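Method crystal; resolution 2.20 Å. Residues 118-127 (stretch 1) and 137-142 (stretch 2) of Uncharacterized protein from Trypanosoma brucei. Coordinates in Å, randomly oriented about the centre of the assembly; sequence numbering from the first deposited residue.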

# COMPACT_ATOMS: atom_id res chain seq x y z
N GLY A 118 -0.50 -12.60 6.77
CA GLY A 118 -1.63 -12.01 7.47
C GLY A 118 -2.13 -12.89 8.60
O GLY A 118 -2.66 -12.40 9.60
N THR A 119 -1.94 -14.20 8.44
CA THR A 119 -2.29 -15.14 9.46
C THR A 119 -1.58 -14.91 10.79
O THR A 119 -2.12 -15.24 11.85
N GLN A 120 -0.35 -14.39 10.74
CA GLN A 120 0.38 -14.00 11.94
C GLN A 120 -0.42 -13.03 12.80
O GLN A 120 -0.36 -13.07 14.05
N LEU A 121 -1.10 -12.10 12.13
CA LEU A 121 -1.88 -11.09 12.80
C LEU A 121 -3.13 -11.70 13.43
O LEU A 121 -3.57 -11.25 14.48
N VAL A 122 -3.71 -12.70 12.79
CA VAL A 122 -4.95 -13.28 13.27
C VAL A 122 -4.73 -13.99 14.60
O VAL A 122 -5.56 -13.85 15.49
N PHE A 123 -3.62 -14.73 14.75
CA PHE A 123 -3.37 -15.47 15.99
C PHE A 123 -3.17 -14.51 17.15
O PHE A 123 -3.71 -14.72 18.25
N GLU A 124 -2.41 -13.44 16.88
CA GLU A 124 -2.20 -12.34 17.82
C GLU A 124 -3.50 -11.62 18.19
O GLU A 124 -3.77 -11.35 19.37
N LEU A 125 -4.31 -11.32 17.17
CA LEU A 125 -5.63 -10.73 17.37
C LEU A 125 -6.50 -11.58 18.27
O LEU A 125 -7.01 -11.09 19.26
N LEU A 126 -6.67 -12.85 17.91
CA LEU A 126 -7.56 -13.77 18.61
C LEU A 126 -7.23 -13.99 20.09
O LEU A 126 -8.12 -14.28 20.88
N GLU A 127 -5.96 -13.83 20.47
CA GLU A 127 -5.59 -13.92 21.87
C GLU A 127 -5.75 -12.59 22.62
O GLU A 127 -5.98 -12.62 23.82
N ARG A 137 -15.94 -16.36 13.18
CA ARG A 137 -15.37 -17.33 12.25
C ARG A 137 -14.01 -16.86 11.88
O ARG A 137 -13.76 -15.67 11.81
N VAL A 138 -13.12 -17.81 11.65
CA VAL A 138 -11.80 -17.53 11.18
C VAL A 138 -11.52 -18.40 9.95
O VAL A 138 -11.84 -19.58 9.92
N ILE A 139 -10.93 -17.79 8.93
CA ILE A 139 -10.51 -18.49 7.72
C ILE A 139 -9.05 -18.16 7.48
O ILE A 139 -8.70 -17.00 7.35
N LEU A 140 -8.21 -19.18 7.38
CA LEU A 140 -6.79 -18.96 7.16
C LEU A 140 -6.32 -19.75 5.96
O LEU A 140 -6.60 -20.94 5.84
N HIS A 141 -5.59 -19.08 5.08
CA HIS A 141 -4.97 -19.72 3.91
C HIS A 141 -3.48 -19.70 4.08
O HIS A 141 -2.90 -18.70 4.50
N GLY A 142 -2.86 -20.84 3.74
CA GLY A 142 -1.43 -20.90 3.63
C GLY A 142 -0.92 -21.93 2.64
O GLY A 142 -1.56 -22.96 2.40

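Helix 119-127 packs across strand 137-142 with its axis 9.5 Å away at closest approach and running at 150° to it, so the N-terminal part of the helix lies over L140 and later turns reach V138. The contact is small, 269 Å² summed over both sides, and wholly without hydrogen bonds between the stretches; most of its closest contacts are between apolar side chains. Alternation along the strand selects its contributors. V138 and L140 direct their CA-to-CB bonds toward the helix, whereas I139 points away. From the helix, T119, V122 and L126 point toward the strand, a spacing of three and four residues that keeps them on one face.

L140 gives up the most surface. In its m, t rotamer the two methyls spread under the helix: CD1 meets CZ of F123 at 3.6 Å, and CD2 lies 3.8 Å from CG1 of V122 and 4.0 Å from CG2 of T119. F123 starts sideways, but chi1 at -71° (m) brings the end of its ring nearer the strand, where L140 CD1 approaches it obliquely. V122, chi1 t, rests CG1 over the neighbouring methyls of both strand side chains, 3.8 Å from V138 CG1 and 3.8 Å from L140 CD2. V138 is also t; its CG2 receives CD2 of L126 at 3.5 Å, a close fit reached with L126 at chi1 -89° (m) and chi2 49° (p).

T119 takes the p rotamer, which turns CG2 to the strand, 3.7 Å from the backbone O of H141, while OG1 hydrogen-bonds to a residue bordering one of the stretches. H141 itself leaves sideways and its t side chain leads away, with NE2 hydrogen-bonded elsewhere in the structure. Q120, L121, E124 and L125 remain out of reach; the polar ends of Q120 and E124 find their hydrogen bonds outside this contact.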

# COMPACT_ATOMS: atom_id res chain seq x y z
CB THR A 119 -2.11 -16.61 9.01
OG1 THR A 119 -0.73 -16.89 8.86
CG2 THR A 119 -2.83 -16.92 7.74
CB GLN A 120 1.68 -13.30 11.56
CG GLN A 120 2.63 -13.06 12.75
CD GLN A 120 3.95 -12.48 12.35
OE1 GLN A 120 4.05 -11.78 11.36
NE2 GLN A 120 4.98 -12.75 13.16
CB LEU A 121 -2.26 -9.97 11.84
CG LEU A 121 -1.10 -9.30 11.07
CD1 LEU A 121 -1.59 -8.01 10.43
CD2 LEU A 121 0.11 -9.05 11.96
CB VAL A 122 -5.61 -14.19 12.21
CG1 VAL A 122 -6.78 -15.00 12.81
CG2 VAL A 122 -6.10 -13.34 11.03
CB PHE A 123 -2.19 -16.44 15.86
CG PHE A 123 -2.48 -17.65 15.00
CD1 PHE A 123 -3.36 -18.62 15.44
CD2 PHE A 123 -1.90 -17.79 13.74
CE1 PHE A 123 -3.65 -19.73 14.65
CE2 PHE A 123 -2.19 -18.89 12.95
CZ PHE A 123 -3.06 -19.86 13.41
CB GLU A 124 -1.19 -11.37 17.22
CG GLU A 124 -0.75 -10.26 18.12
CD GLU A 124 -0.04 -10.75 19.36
OE1 GLU A 124 0.65 -11.81 19.32
OE2 GLU A 124 -0.17 -10.05 20.39
CB LEU A 125 -6.39 -10.54 16.03
CG LEU A 125 -6.37 -9.15 15.40
CD1 LEU A 125 -7.11 -9.14 14.04
CD2 LEU A 125 -6.98 -8.16 16.33
CB LEU A 126 -7.62 -15.12 17.87
CG LEU A 126 -8.71 -15.20 16.79
CD1 LEU A 126 -8.69 -14.02 15.88
CD2 LEU A 126 -8.54 -16.43 15.98
CB GLU A 127 -4.18 -14.51 22.04
CG GLU A 127 -2.99 -13.65 21.61
CD GLU A 127 -1.64 -14.22 22.09
OE1 GLU A 127 -0.71 -13.42 22.43
OE2 GLU A 127 -1.50 -15.48 22.12
CB ARG A 137 -16.20 -17.48 10.96
CG ARG A 137 -17.45 -18.32 11.07
CD ARG A 137 -18.66 -17.47 11.44
NE ARG A 137 -19.60 -18.17 12.33
CZ ARG A 137 -20.74 -18.70 11.94
NH1 ARG A 137 -21.09 -18.65 10.67
NH2 ARG A 137 -21.54 -19.26 12.80
CB VAL A 138 -10.74 -17.75 12.30
CG1 VAL A 138 -9.36 -17.54 11.77
CG2 VAL A 138 -11.03 -16.80 13.52
CB ILE A 139 -11.34 -18.05 6.46
CG1 ILE A 139 -12.84 -18.26 6.68
CG2 ILE A 139 -10.80 -18.74 5.20
CD1 ILE A 139 -13.75 -17.24 5.95
CB LEU A 140 -5.97 -19.34 8.39
CG LEU A 140 -6.38 -18.76 9.75
CD1 LEU A 140 -5.60 -19.41 10.89
CD2 LEU A 140 -6.25 -17.28 9.76
CB HIS A 141 -5.38 -19.05 2.60
CG HIS A 141 -4.82 -19.72 1.37
ND1 HIS A 141 -3.52 -19.54 0.96
CD2 HIS A 141 -5.38 -20.58 0.49
CE1 HIS A 141 -3.31 -20.25 -0.14
NE2 HIS A 141 -4.42 -20.90 -0.44